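Local coordinates for protein acyl-CoA dehydrogenase (Mycobacterium thermoresistibile, PDB 3NF4) that probably catalyses the FAD-dependent alpha,beta-dehydrogenation of acyl-CoA thioesters to enoyl-CoA products, its flavin site being built with a neighbouring subunit, at residues 23-26 / 27-30; 78-81 / 82-86; 365-368 / 369-372; 372-375 / 376-379. One frame throughout, in Å; residues are numbered along the deposited sequence.

Interaction 1: 23-26 / 27-30; sequences LIEL and TREI
One turn of helix 18-35, in the alpha-helical N-terminal domain of the acyl-CoA dehydrogenase fold, brings Leu23 against Thr27 and Leu26 against Ile30. The i-to-i+4 backbone bonds run through it: Arg28 N reaches Ile24 O at 3.0 Å and Ile30 N reaches Leu26 O at 3.2 Å, while the bond from Glu29 N to Glu25 O is weak. What sets the turn apart is Thr27. Its hydroxyl lies beside its own backbone N (chi1 -53°), which swings OG1 back down the helix to give its hydrogen to Leu23 O at 2.9 Å. That oxygen also takes the amide of Thr27, N to O 3.1 Å, and the two donors arrive from opposite faces of the carbonyl plane. The buried hydroxyl is thus satisfied within its own helix, and Thr27 can pack on Val83 and Ile87 of helix 77-88. Ile24 and Leu23 extend the same face, resting on Val83 and Val79 respectively. The chain of Arg28 runs straight to CD and then bends (chi3 41°). Glu25 sits at the edge of the guanidinium, near its plane, yet OE2 stays 4.3 Å from NE, beyond a salt bridge; NH1 makes a long, weak ion pair with Glu86. Farther round the helix, Leu26 and Ile30 lie side by side and point the same way. Ile30 CG1 comes in close to the carbonyl oxygen of Leu26, and one methyl of each meets lightly, CD1 of Leu26 to CD1 of Ile30 at 4.1 Å.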
loop_
_atom_site.group_PDB
_atom_site.type_symbol
_atom_site.label_atom_id
_atom_site.label_comp_id
_atom_site.label_asym_id
_atom_site.label_seq_id
_atom_site.Cartn_x
_atom_site.Cartn_y
_atom_site.Cartn_z
ATOM N N LEU A 23 -12.342 -19.233 -31.418
ATOM C CA LEU A 23 -11.736 -20.178 -30.470
ATOM C C LEU A 23 -12.051 -19.758 -29.028
ATOM O O LEU A 23 -12.294 -20.592 -28.158
ATOM C CB LEU A 23 -10.219 -20.293 -30.693
ATOM C CG LEU A 23 -9.402 -21.097 -29.665
ATOM C CD1 LEU A 23 -9.790 -22.598 -29.707
ATOM C CD2 LEU A 23 -7.916 -20.913 -29.845
ATOM N N ILE A 24 -12.062 -18.450 -28.792
ATOM C CA ILE A 24 -12.481 -17.931 -27.499
ATOM C C ILE A 24 -13.946 -18.295 -27.277
ATOM O O ILE A 24 -14.327 -18.766 -26.195
ATOM C CB ILE A 24 -12.230 -16.426 -27.387
ATOM C CG1 ILE A 24 -10.710 -16.142 -27.360
ATOM C CG2 ILE A 24 -12.969 -15.823 -26.182
ATOM C CD1 ILE A 24 -9.970 -16.591 -26.077
ATOM N N GLU A 25 -14.746 -18.125 -28.332
ATOM C CA GLU A 25 -16.162 -18.426 -28.287
ATOM C C GLU A 25 -16.397 -19.891 -27.992
ATOM O O GLU A 25 -17.284 -20.232 -27.211
ATOM C CB GLU A 25 -16.828 -18.033 -29.604
ATOM C CG GLU A 25 -18.280 -17.593 -29.446
ATOM C CD GLU A 25 -18.459 -16.495 -28.387
ATOM O OE1 GLU A 25 -17.902 -15.382 -28.555
ATOM O OE2 GLU A 25 -19.168 -16.751 -27.382
ATOM N N LEU A 26 -15.610 -20.765 -28.607
ATOM C CA LEU A 26 -15.723 -22.192 -28.302
ATOM C C LEU A 26 -15.418 -22.501 -26.809
ATOM O O LEU A 26 -16.113 -23.315 -26.180
ATOM C CB LEU A 26 -14.855 -23.024 -29.251
ATOM C CG LEU A 26 -14.725 -24.539 -29.026
ATOM C CD1 LEU A 26 -16.048 -25.267 -29.289
ATOM C CD2 LEU A 26 -13.618 -25.126 -29.906
ATOM N N THR A 27 -14.401 -21.826 -26.259
ATOM C CA THR A 27 -13.988 -21.993 -24.850
ATOM C C THR A 27 -15.067 -21.585 -23.851
ATOM O O THR A 27 -15.284 -22.287 -22.875
ATOM C CB THR A 27 -12.671 -21.220 -24.523
ATOM O OG1 THR A 27 -11.653 -21.578 -25.470
ATOM C CG2 THR A 27 -12.189 -21.535 -23.108
ATOM N N ARG A 28 -15.743 -20.467 -24.106
ATOM C CA ARG A 28 -16.804 -19.981 -23.217
ATOM C C ARG A 28 -17.973 -20.975 -23.154
ATOM O O ARG A 28 -18.570 -21.191 -22.078
ATOM C CB ARG A 28 -17.287 -18.587 -23.644
ATOM C CG ARG A 28 -16.183 -17.515 -23.575
ATOM C CD ARG A 28 -16.656 -16.088 -23.912
ATOM N NE ARG A 28 -17.967 -15.733 -23.340
ATOM C CZ ARG A 28 -18.206 -15.337 -22.078
ATOM N NH1 ARG A 28 -17.234 -15.239 -21.155
ATOM N NH2 ARG A 28 -19.455 -15.042 -21.727
ATOM N N GLU A 29 -18.257 -21.599 -24.302
ATOM C CA GLU A 29 -19.332 -22.581 -24.426
ATOM C C GLU A 29 -19.063 -23.874 -23.639
ATOM O O GLU A 29 -19.879 -24.285 -22.815
ATOM C CB GLU A 29 -19.665 -22.843 -25.930
ATOM C CG GLU A 29 -20.901 -23.707 -26.187
ATOM C CD GLU A 29 -22.110 -23.336 -25.305
ATOM O OE1 GLU A 29 -22.347 -22.114 -25.115
ATOM O OE2 GLU A 29 -22.816 -24.260 -24.804
ATOM N N ILE A 30 -17.913 -24.503 -23.883
ATOM C CA ILE A 30 -17.484 -25.700 -23.126
ATOM C C ILE A 30 -17.395 -25.437 -21.599
ATOM O O ILE A 30 -17.879 -26.246 -20.793
ATOM C CB ILE A 30 -16.108 -26.245 -23.640
ATOM C CG1 ILE A 30 -16.023 -26.251 -25.174
ATOM C CG2 ILE A 30 -15.796 -27.614 -23.064
ATOM C CD1 ILE A 30 -16.909 -27.301 -25.894
#

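Interaction 2: 78-81 / 82-86; sequences EVYL and QVLEE
Tyr80 and Leu84, one turn apart on helix 77-88, point the same way and lie side by side. This helix of the helical N-terminal domain lies between helix 18-35, met by Val79 and Val83, and helix 289-315, met by Leu81. Leu84 CD2 comes to the phenol end of the tyrosine, 3.9 Å from OH and 4.2 Å from CZ of Tyr80, obliquely to the ring. Beneath the pair Leu84 N bonds to Tyr80 O at 3.1 Å; beyond it, Tyr80 OH bonds to Ser102 and Leu84 packs on Val98 of helix 92-104. Gln82 turns the other way. With CG beside its backbone N (chi1 -62°) and the chain extended from there, it reaches back toward the start of the helix, where NE2 gives a hydrogen to Glu78 O at 2.9 Å, nearly in line with the C=O bond. Here the side-chain amide replaces the usual main-chain donor: Gln82 N lies 4.5 Å from Glu78 O and makes only a weak bond to Val79 O. OE1 accepts from Arg13. The carboxylate of Glu85 makes salt bridges to Arg13 and Arg304 and a hydrogen bond to Tyr307. The buried polar groups each find partners, and the arginines probably keep Glu85 ionised.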
loop_
_atom_site.group_PDB
_atom_site.type_symbol
_atom_site.label_atom_id
_atom_site.label_comp_id
_atom_site.label_asym_id
_atom_site.label_seq_id
_atom_site.Cartn_x
_atom_site.Cartn_y
_atom_site.Cartn_z
ATOM N N GLU A 78 -0.354 -15.147 -27.082
ATOM C CA GLU A 78 -1.380 -14.097 -27.094
ATOM C C GLU A 78 -2.806 -14.667 -27.213
ATOM O O GLU A 78 -3.760 -14.033 -26.750
ATOM C CB GLU A 78 -1.052 -13.089 -28.209
ATOM C CG GLU A 78 -1.975 -11.887 -28.392
ATOM C CD GLU A 78 -1.543 -10.932 -29.559
ATOM O OE1 GLU A 78 -0.878 -11.355 -30.543
ATOM O OE2 GLU A 78 -1.881 -9.731 -29.487
ATOM N N VAL A 79 -2.954 -15.861 -27.802
ATOM C CA VAL A 79 -4.252 -16.543 -27.850
ATOM C C VAL A 79 -4.349 -17.641 -26.779
ATOM O O VAL A 79 -5.337 -17.695 -26.028
ATOM C CB VAL A 79 -4.606 -17.126 -29.283
ATOM C CG1 VAL A 79 -5.962 -17.778 -29.283
ATOM C CG2 VAL A 79 -4.589 -16.058 -30.326
ATOM N N TYR A 80 -3.335 -18.505 -26.687
ATOM C CA TYR A 80 -3.346 -19.560 -25.661
ATOM C C TYR A 80 -3.646 -19.033 -24.243
ATOM O O TYR A 80 -4.533 -19.563 -23.565
ATOM C CB TYR A 80 -2.043 -20.381 -25.683
ATOM C CG TYR A 80 -1.789 -21.199 -24.443
ATOM C CD1 TYR A 80 -2.702 -22.161 -24.023
ATOM C CD2 TYR A 80 -0.619 -21.024 -23.690
ATOM C CE1 TYR A 80 -2.464 -22.935 -22.876
ATOM C CE2 TYR A 80 -0.373 -21.779 -22.545
ATOM C CZ TYR A 80 -1.299 -22.746 -22.155
ATOM O OH TYR A 80 -1.089 -23.514 -21.039
ATOM N N LEU A 81 -2.939 -17.983 -23.817
ATOM C CA LEU A 81 -3.071 -17.468 -22.452
ATOM C C LEU A 81 -4.461 -16.930 -22.119
ATOM O O LEU A 81 -4.916 -17.058 -20.959
ATOM C CB LEU A 81 -2.004 -16.405 -22.147
ATOM C CG LEU A 81 -0.554 -16.903 -22.065
ATOM C CD1 LEU A 81 0.434 -15.770 -21.857
ATOM C CD2 LEU A 81 -0.404 -17.982 -20.977
ATOM N N GLN A 82 -5.129 -16.346 -23.129
ATOM C CA GLN A 82 -6.475 -15.773 -22.960
ATOM C C GLN A 82 -7.569 -16.876 -22.923
ATOM O O GLN A 82 -8.645 -16.690 -22.326
ATOM C CB GLN A 82 -6.765 -14.663 -24.021
ATOM C CG GLN A 82 -5.830 -13.422 -23.967
ATOM C CD GLN A 82 -6.293 -12.212 -24.816
ATOM O OE1 GLN A 82 -7.309 -11.563 -24.521
ATOM N NE2 GLN A 82 -5.520 -11.886 -25.840
ATOM N N VAL A 83 -7.298 -18.026 -23.548
ATOM C CA VAL A 83 -8.163 -19.208 -23.389
ATOM C C VAL A 83 -8.059 -19.762 -21.957
ATOM O O VAL A 83 -9.070 -20.112 -21.316
ATOM C CB VAL A 83 -7.803 -20.343 -24.375
ATOM C CG1 VAL A 83 -8.518 -21.646 -23.973
ATOM C CG2 VAL A 83 -8.127 -19.949 -25.813
ATOM N N LEU A 84 -6.822 -19.842 -21.475
ATOM C CA LEU A 84 -6.528 -20.209 -20.094
ATOM C C LEU A 84 -7.240 -19.262 -19.108
ATOM O O LEU A 84 -7.792 -19.701 -18.099
ATOM C CB LEU A 84 -5.013 -20.204 -19.882
ATOM C CG LEU A 84 -4.450 -21.032 -18.717
ATOM C CD1 LEU A 84 -4.935 -22.514 -18.785
ATOM C CD2 LEU A 84 -2.925 -20.953 -18.672
ATOM N N GLU A 85 -7.265 -17.970 -19.421
ATOM C CA GLU A 85 -7.959 -17.001 -18.572
ATOM C C GLU A 85 -9.485 -17.264 -18.468
ATOM O O GLU A 85 -10.077 -17.140 -17.383
ATOM C CB GLU A 85 -7.669 -15.563 -19.054
ATOM C CG GLU A 85 -7.987 -14.506 -18.024
ATOM C CD GLU A 85 -8.329 -13.129 -18.587
ATOM O OE1 GLU A 85 -7.537 -12.488 -19.320
ATOM O OE2 GLU A 85 -9.398 -12.641 -18.220
ATOM N N GLU A 86 -10.104 -17.613 -19.600
ATOM C CA GLU A 86 -11.549 -17.872 -19.675
ATOM C C GLU A 86 -11.904 -19.120 -18.870
ATOM O O GLU A 86 -12.855 -19.103 -18.091
ATOM C CB GLU A 86 -12.026 -18.014 -21.133
ATOM C CG GLU A 86 -12.031 -16.714 -21.986
ATOM C CD GLU A 86 -13.088 -15.685 -21.560
ATOM O OE1 GLU A 86 -13.978 -16.018 -20.743
ATOM O OE2 GLU A 86 -13.033 -14.525 -22.039
#

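Interaction 3: 365-368 / 369-372; sequences KIMQ and IFEG. With FAD (flavin-adenine dinucleotide), chain C.
Ile366 meets both Ile369 and Phe370 where helix 357-367 runs out and the chain turns along the flavin. Backbone hydrogen bonds make the turn: Ile366 O accepts from Phe370 N at 3.0 Å, with N almost exactly in line with the carbonyl, and from Ile369 N at 2.9 Å, which comes from well above the carbonyl plane. The same oxygen lies over one face of the Phe370 ring, offset toward the rim. Among the apolar contacts, Ile366 CD1 touches Ile369 CG2 at 3.8 Å and Ile366 CG1 touches Phe370 CD1 at 3.8 Å, both pairs crossing at about a right angle. Phe370 CG lies between its backbone N and carbonyl carbon (chi1 62°), which folds the ring back over the turn; CZ touches Met367 CE at 3.8 Å. Toward the cofactor, the ring presents its edge, CD1 lying 3.8 Å from FAD C7. Lys365 NZ bonds to Gln368 OE1 at 2.8 Å and to Gln344 and Thr340 O of the third subunit, while Gln368 NE2 bonds to Asp333 of its own chain. The dimethylbenzene end of the flavin is thus bordered by hydrocarbon, while two amides satisfy the buried Ile366 carbonyl.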
loop_
_atom_site.group_PDB
_atom_site.type_symbol
_atom_site.label_atom_id
_atom_site.label_comp_id
_atom_site.label_asym_id
_atom_site.label_seq_id
_atom_site.Cartn_x
_atom_site.Cartn_y
_atom_site.Cartn_z
ATOM N N LYS A 365 -4.724 -17.016 -2.379
ATOM C CA LYS A 365 -3.549 -17.021 -1.490
ATOM C C LYS A 365 -2.391 -17.899 -1.998
ATOM O O LYS A 365 -1.251 -17.464 -1.962
ATOM C CB LYS A 365 -3.924 -17.395 -0.040
ATOM C CG LYS A 365 -2.766 -17.368 0.941
ATOM C CD LYS A 365 -2.153 -15.938 1.105
ATOM C CE LYS A 365 -0.661 -15.944 0.756
ATOM N NZ LYS A 365 0.011 -14.612 0.907
ATOM N N ILE A 366 -2.679 -19.113 -2.474
ATOM C CA ILE A 366 -1.609 -20.065 -2.910
ATOM C C ILE A 366 -0.909 -19.582 -4.207
ATOM O O ILE A 366 0.256 -19.892 -4.470
ATOM C CB ILE A 366 -2.167 -21.523 -3.090
ATOM C CG1 ILE A 366 -1.047 -22.575 -3.364
ATOM C CG2 ILE A 366 -3.164 -21.582 -4.241
ATOM C CD1 ILE A 366 0.153 -22.592 -2.357
ATOM N N MET A 367 -1.615 -18.797 -5.003
ATOM C CA MET A 367 -1.044 -18.220 -6.212
ATOM C C MET A 367 0.151 -17.282 -5.945
ATOM O O MET A 367 1.118 -17.218 -6.755
ATOM C CB MET A 367 -2.152 -17.510 -6.985
ATOM C CG MET A 367 -2.369 -18.068 -8.317
ATOM S SD MET A 367 -4.086 -18.410 -8.638
ATOM C CE MET A 367 -4.134 -20.191 -8.404
ATOM N N GLN A 368 0.105 -16.577 -4.815
ATOM C CA GLN A 368 1.245 -15.766 -4.379
ATOM C C GLN A 368 2.485 -16.635 -4.013
ATOM O O GLN A 368 3.616 -16.110 -3.898
ATOM C CB GLN A 368 0.851 -14.865 -3.194
ATOM C CG GLN A 368 -0.195 -13.766 -3.515
ATOM C CD GLN A 368 -0.523 -12.897 -2.308
ATOM O OE1 GLN A 368 -1.098 -13.372 -1.323
ATOM N NE2 GLN A 368 -0.147 -11.606 -2.379
ATOM N N ILE A 369 2.258 -17.948 -3.863
ATOM C CA ILE A 369 3.240 -18.877 -3.313
ATOM C C ILE A 369 3.863 -19.838 -4.343
ATOM O O ILE A 369 5.085 -19.935 -4.416
ATOM C CB ILE A 369 2.677 -19.668 -2.084
ATOM C CG1 ILE A 369 2.619 -18.754 -0.854
ATOM C CG2 ILE A 369 3.517 -20.905 -1.786
ATOM C CD1 ILE A 369 1.551 -19.109 0.170
ATOM N N PHE A 370 3.070 -20.551 -5.137
ATOM C CA PHE A 370 3.704 -21.462 -6.095
ATOM C C PHE A 370 4.214 -20.827 -7.405
ATOM O O PHE A 370 3.960 -19.656 -7.668
ATOM C CB PHE A 370 2.909 -22.759 -6.318
ATOM C CG PHE A 370 1.523 -22.581 -6.909
ATOM C CD1 PHE A 370 0.548 -23.553 -6.659
ATOM C CD2 PHE A 370 1.198 -21.503 -7.715
ATOM C CE1 PHE A 370 -0.752 -23.443 -7.183
ATOM C CE2 PHE A 370 -0.095 -21.377 -8.256
ATOM C CZ PHE A 370 -1.068 -22.355 -7.988
ATOM N N GLU A 371 4.995 -21.602 -8.168
ATOM C CA GLU A 371 5.642 -21.133 -9.398
ATOM C C GLU A 371 6.653 -20.014 -9.054
ATOM O O GLU A 371 6.861 -19.076 -9.824
ATOM C CB GLU A 371 4.546 -20.653 -10.363
ATOM C CG GLU A 371 4.760 -20.856 -11.851
ATOM C CD GLU A 371 5.068 -22.302 -12.273
ATOM O OE1 GLU A 371 6.242 -22.509 -12.710
ATOM O OE2 GLU A 371 4.153 -23.208 -12.231
ATOM N N GLY A 372 7.272 -20.119 -7.882
ATOM C CA GLY A 372 8.226 -19.124 -7.400
ATOM C C GLY A 372 7.444 -18.087 -6.610
ATOM O O GLY A 372 6.631 -17.363 -7.199
HETATM P PA FAD C . 10.346 -22.186 1.267
HETATM O O1A FAD C . 11.365 -22.283 0.166
HETATM O O2A FAD C . 10.617 -22.960 2.530
HETATM O O5B FAD C . 10.174 -20.635 1.676
HETATM C C5B FAD C . 9.518 -20.181 2.859
HETATM C C4B FAD C . 9.558 -18.646 2.906
HETATM O O4B FAD C . 10.907 -18.132 2.853
HETATM C C3B FAD C . 8.807 -18.036 1.730
HETATM O O3B FAD C . 8.062 -16.911 2.192
HETATM C C2B FAD C . 9.897 -17.554 0.787
HETATM O O2B FAD C . 9.445 -16.477 -0.065
HETATM C C1B FAD C . 11.054 -17.222 1.749
HETATM N N9A FAD C . 12.336 -17.391 1.020
HETATM C C8A FAD C . 12.868 -18.568 0.579
HETATM N N7A FAD C . 14.019 -18.307 -0.079
HETATM C C5A FAD C . 14.209 -16.967 -0.045
HETATM C C6A FAD C . 15.202 -16.123 -0.535
HETATM N N6A FAD C . 16.248 -16.646 -1.221
HETATM N N1A FAD C . 15.108 -14.775 -0.323
HETATM C C2A FAD C . 14.065 -14.251 0.351
HETATM N N3A FAD C . 13.091 -15.050 0.820
HETATM C C4A FAD C . 13.141 -16.394 0.639
HETATM N N1 FAD C . 6.172 -28.007 -7.071
HETATM C C2 FAD C . 6.489 -28.680 -8.220
HETATM O O2 FAD C . 7.690 -28.848 -8.557
HETATM N N3 FAD C . 5.508 -29.178 -9.019
HETATM C C4 FAD C . 4.196 -29.018 -8.703
HETATM O O4 FAD C . 3.322 -29.499 -9.470
HETATM C C4X FAD C . 3.847 -28.321 -7.530
HETATM N N5 FAD C . 2.542 -28.160 -7.186
HETATM C C5X FAD C . 2.230 -27.511 -6.032
HETATM C C6 FAD C . 0.890 -27.349 -5.676
HETATM C C7 FAD C . 0.539 -26.687 -4.498
HETATM C C7M FAD C . -0.923 -26.536 -4.150
HETATM C C8 FAD C . 1.558 -26.185 -3.680
HETATM C C8M FAD C . 1.301 -25.452 -2.388
HETATM C C9 FAD C . 2.892 -26.345 -4.045
HETATM C C9A FAD C . 3.251 -27.001 -5.213
HETATM N N10 FAD C . 4.562 -27.141 -5.544
HETATM C C10 FAD C . 4.873 -27.815 -6.694
HETATM C "C1'" FAD C . 5.644 -26.602 -4.662
HETATM C "C2'" FAD C . 5.790 -25.057 -4.673
HETATM O "O2'" FAD C . 6.348 -24.628 -5.931
HETATM C "C3'" FAD C . 6.568 -24.525 -3.434
HETATM O "O3'" FAD C . 5.759 -24.773 -2.276
HETATM C "C4'" FAD C . 6.957 -23.028 -3.419
HETATM O "O4'" FAD C . 7.560 -22.620 -4.660
HETATM C "C5'" FAD C . 7.871 -22.552 -2.259
HETATM O "O5'" FAD C . 8.777 -23.511 -1.660
HETATM P P FAD C . 8.602 -23.960 -0.108
HETATM O O1P FAD C . 7.157 -24.373 0.112
HETATM O O2P FAD C . 9.673 -24.941 0.281
HETATM O O3P FAD C . 8.879 -22.565 0.679
#

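Interaction 4: 372-375 / 376-379; sequences GTNQ and IQRL. With FAD (flavin-adenine dinucleotide), chain C.
Gln377 reaches back from the first turn of helix 374-383 to the loop residue Gly372. Its CB lies 3.9 Å from Asn374 O, and CG, beside the backbone N, comes within 3.6 Å of Thr373 O. A bend at chi2 (-46°) then carries the amide past the start of the helix, where NE2 gives a hydrogen to Gly372 O at 3.0 Å from above the carbonyl plane; Lys328 NZ grips the same oxygen. At the other corner of the amide, OE1 bonds to Ser325. Gln377 N bonds to Thr373 O at 3.0 Å, and Thr373 is the N-cap: its OG1 takes a weak, nearly straight bond from Ile376 N at 3.3 Å. That hydroxyl also bonds to the ribose, OG1 to FAD O2B at 2.8 Å, and O2B in turn makes a weak bond to Gln375 OE1, which Gln344 of the third subunit also holds. Ile376 CD1 touches both Thr373 OG1 and the adenine, 3.6 Å from FAD C5A. Arg378, lying alongside Gln375, bonds weakly through NH1 to Asn374 O and through NE forms a salt bridge with Asp295 of the second subunit. One threonine hydroxyl therefore serves helix and cofactor at once, which helps hold the adenosine ribose against a helix start itself tied down through Gln377.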
loop_
_atom_site.group_PDB
_atom_site.type_symbol
_atom_site.label_atom_id
_atom_site.label_comp_id
_atom_site.label_asym_id
_atom_site.label_seq_id
_atom_site.Cartn_x
_atom_site.Cartn_y
_atom_site.Cartn_z
ATOM N N GLY A 372 7.272 -20.119 -7.882
ATOM C CA GLY A 372 8.226 -19.124 -7.400
ATOM C C GLY A 372 7.444 -18.087 -6.610
ATOM O O GLY A 372 6.631 -17.363 -7.199
ATOM N N THR A 373 7.697 -18.029 -5.293
ATOM C CA THR A 373 6.998 -17.116 -4.381
ATOM C C THR A 373 7.225 -15.698 -4.868
ATOM O O THR A 373 8.200 -15.417 -5.592
ATOM C CB THR A 373 7.488 -17.224 -2.874
ATOM O OG1 THR A 373 8.819 -16.702 -2.742
ATOM C CG2 THR A 373 7.480 -18.666 -2.367
ATOM N N ASN A 374 6.340 -14.800 -4.478
ATOM C CA ASN A 374 6.550 -13.383 -4.793
ATOM C C ASN A 374 7.821 -12.706 -4.201
ATOM O O ASN A 374 8.266 -11.672 -4.719
ATOM C CB ASN A 374 5.264 -12.616 -4.560
ATOM C CG ASN A 374 4.186 -13.021 -5.568
ATOM O OD1 ASN A 374 4.445 -13.833 -6.480
ATOM N ND2 ASN A 374 2.999 -12.449 -5.439
ATOM N N GLN A 375 8.455 -13.326 -3.188
ATOM C CA GLN A 375 9.788 -12.847 -2.731
ATOM C C GLN A 375 10.921 -13.286 -3.715
ATOM O O GLN A 375 11.812 -12.492 -4.039
ATOM C CB GLN A 375 10.103 -13.265 -1.296
ATOM C CG GLN A 375 9.283 -12.558 -0.214
ATOM C CD GLN A 375 7.794 -12.966 -0.200
ATOM O OE1 GLN A 375 7.449 -14.161 -0.292
ATOM N NE2 GLN A 375 6.903 -11.956 -0.108
ATOM N N ILE A 376 10.867 -14.523 -4.194
ATOM C CA ILE A 376 11.772 -14.975 -5.273
ATOM C C ILE A 376 11.615 -14.150 -6.588
ATOM O O ILE A 376 12.641 -13.769 -7.207
ATOM C CB ILE A 376 11.672 -16.546 -5.486
ATOM C CG1 ILE A 376 12.693 -17.255 -4.605
ATOM C CG2 ILE A 376 11.946 -16.989 -6.913
ATOM C CD1 ILE A 376 12.361 -17.276 -3.144
ATOM N N GLN A 377 10.361 -13.864 -6.996
ATOM C CA GLN A 377 10.111 -12.956 -8.158
ATOM C C GLN A 377 10.848 -11.618 -8.027
ATOM O O GLN A 377 11.553 -11.224 -8.936
ATOM C CB GLN A 377 8.616 -12.693 -8.444
ATOM C CG GLN A 377 7.724 -13.912 -8.781
ATOM C CD GLN A 377 8.321 -14.920 -9.807
ATOM O OE1 GLN A 377 9.156 -14.575 -10.649
ATOM N NE2 GLN A 377 7.865 -16.181 -9.723
ATOM N N ARG A 378 10.698 -10.938 -6.888
ATOM C CA ARG A 378 11.421 -9.712 -6.626
ATOM C C ARG A 378 12.963 -9.861 -6.685
ATOM O O ARG A 378 13.692 -8.930 -7.098
ATOM C CB ARG A 378 10.997 -9.107 -5.273
ATOM C CG ARG A 378 9.502 -8.638 -5.186
ATOM C CD ARG A 378 9.208 -7.998 -3.785
ATOM N NE ARG A 378 7.917 -7.324 -3.781
ATOM C CZ ARG A 378 6.742 -7.903 -3.523
ATOM N NH1 ARG A 378 6.655 -9.191 -3.224
ATOM N NH2 ARG A 378 5.630 -7.188 -3.598
ATOM N N LEU A 379 13.457 -11.020 -6.246
ATOM C CA LEU A 379 14.901 -11.290 -6.238
ATOM C C LEU A 379 15.383 -11.496 -7.693
ATOM O O LEU A 379 16.398 -10.943 -8.102
ATOM C CB LEU A 379 15.223 -12.484 -5.318
ATOM C CG LEU A 379 16.669 -12.984 -5.176
ATOM C CD1 LEU A 379 17.678 -11.841 -4.847
ATOM C CD2 LEU A 379 16.803 -14.151 -4.146
HETATM P PA FAD C . 10.346 -22.186 1.267
HETATM O O1A FAD C . 11.365 -22.283 0.166
HETATM O O2A FAD C . 10.617 -22.960 2.530
HETATM O O5B FAD C . 10.174 -20.635 1.676
HETATM C C5B FAD C . 9.518 -20.181 2.859
HETATM C C4B FAD C . 9.558 -18.646 2.906
HETATM O O4B FAD C . 10.907 -18.132 2.853
HETATM C C3B FAD C . 8.807 -18.036 1.730
HETATM O O3B FAD C . 8.062 -16.911 2.192
HETATM C C2B FAD C . 9.897 -17.554 0.787
HETATM O O2B FAD C . 9.445 -16.477 -0.065
HETATM C C1B FAD C . 11.054 -17.222 1.749
HETATM N N9A FAD C . 12.336 -17.391 1.020
HETATM C C8A FAD C . 12.868 -18.568 0.579
HETATM N N7A FAD C . 14.019 -18.307 -0.079
HETATM C C5A FAD C . 14.209 -16.967 -0.045
HETATM C C6A FAD C . 15.202 -16.123 -0.535
HETATM N N6A FAD C . 16.248 -16.646 -1.221
HETATM N N1A FAD C . 15.108 -14.775 -0.323
HETATM C C2A FAD C . 14.065 -14.251 0.351
HETATM N N3A FAD C . 13.091 -15.050 0.820
HETATM C C4A FAD C . 13.141 -16.394 0.639
HETATM N N1 FAD C . 6.172 -28.007 -7.071
HETATM C C2 FAD C . 6.489 -28.680 -8.220
HETATM O O2 FAD C . 7.690 -28.848 -8.557
HETATM N N3 FAD C . 5.508 -29.178 -9.019
HETATM C C4 FAD C . 4.196 -29.018 -8.703
HETATM O O4 FAD C . 3.322 -29.499 -9.470
HETATM C C4X FAD C . 3.847 -28.321 -7.530
HETATM N N5 FAD C . 2.542 -28.160 -7.186
HETATM C C5X FAD C . 2.230 -27.511 -6.032
HETATM C C6 FAD C . 0.890 -27.349 -5.676
HETATM C C7 FAD C . 0.539 -26.687 -4.498
HETATM C C7M FAD C . -0.923 -26.536 -4.150
HETATM C C8 FAD C . 1.558 -26.185 -3.680
HETATM C C8M FAD C . 1.301 -25.452 -2.388
HETATM C C9 FAD C . 2.892 -26.345 -4.045
HETATM C C9A FAD C . 3.251 -27.001 -5.213
HETATM N N10 FAD C . 4.562 -27.141 -5.544
HETATM C C10 FAD C . 4.873 -27.815 -6.694
HETATM C "C1'" FAD C . 5.644 -26.602 -4.662
HETATM C "C2'" FAD C . 5.790 -25.057 -4.673
HETATM O "O2'" FAD C . 6.348 -24.628 -5.931
HETATM C "C3'" FAD C . 6.568 -24.525 -3.434
HETATM O "O3'" FAD C . 5.759 -24.773 -2.276
HETATM C "C4'" FAD C . 6.957 -23.028 -3.419
HETATM O "O4'" FAD C . 7.560 -22.620 -4.660
HETATM C "C5'" FAD C . 7.871 -22.552 -2.259
HETATM O "O5'" FAD C . 8.777 -23.511 -1.660
HETATM P P FAD C . 8.602 -23.960 -0.108
HETATM O O1P FAD C . 7.157 -24.373 0.112
HETATM O O2P FAD C . 9.673 -24.941 0.281
HETATM O O3P FAD C . 8.879 -22.565 0.679
#

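Overall arrangement
Interactions 1 and 2 are turns of helices 18-35 and 77-88 of the N-terminal domain, which pack on each other through valines, leucine, isoleucine and threonine and a long Arg28-Glu86 ion pair. Interaction 1 is partly buried, with one side exposed; interaction 2 is buried and pairs its polar groups with arginines and hydroxyls. Interactions 3 and 4, on the opposite side of the chain's centre from interaction 1, lie in the C-terminal domain, share Gly372 and are joined by a probable bond from Asn374 N to Gln368 O. Both touch FAD and the third subunit, but differently: buried 365-372 offers apolar groups to the flavin ring, partly buried 372-379 offers hydroxyl and amide to the ribose.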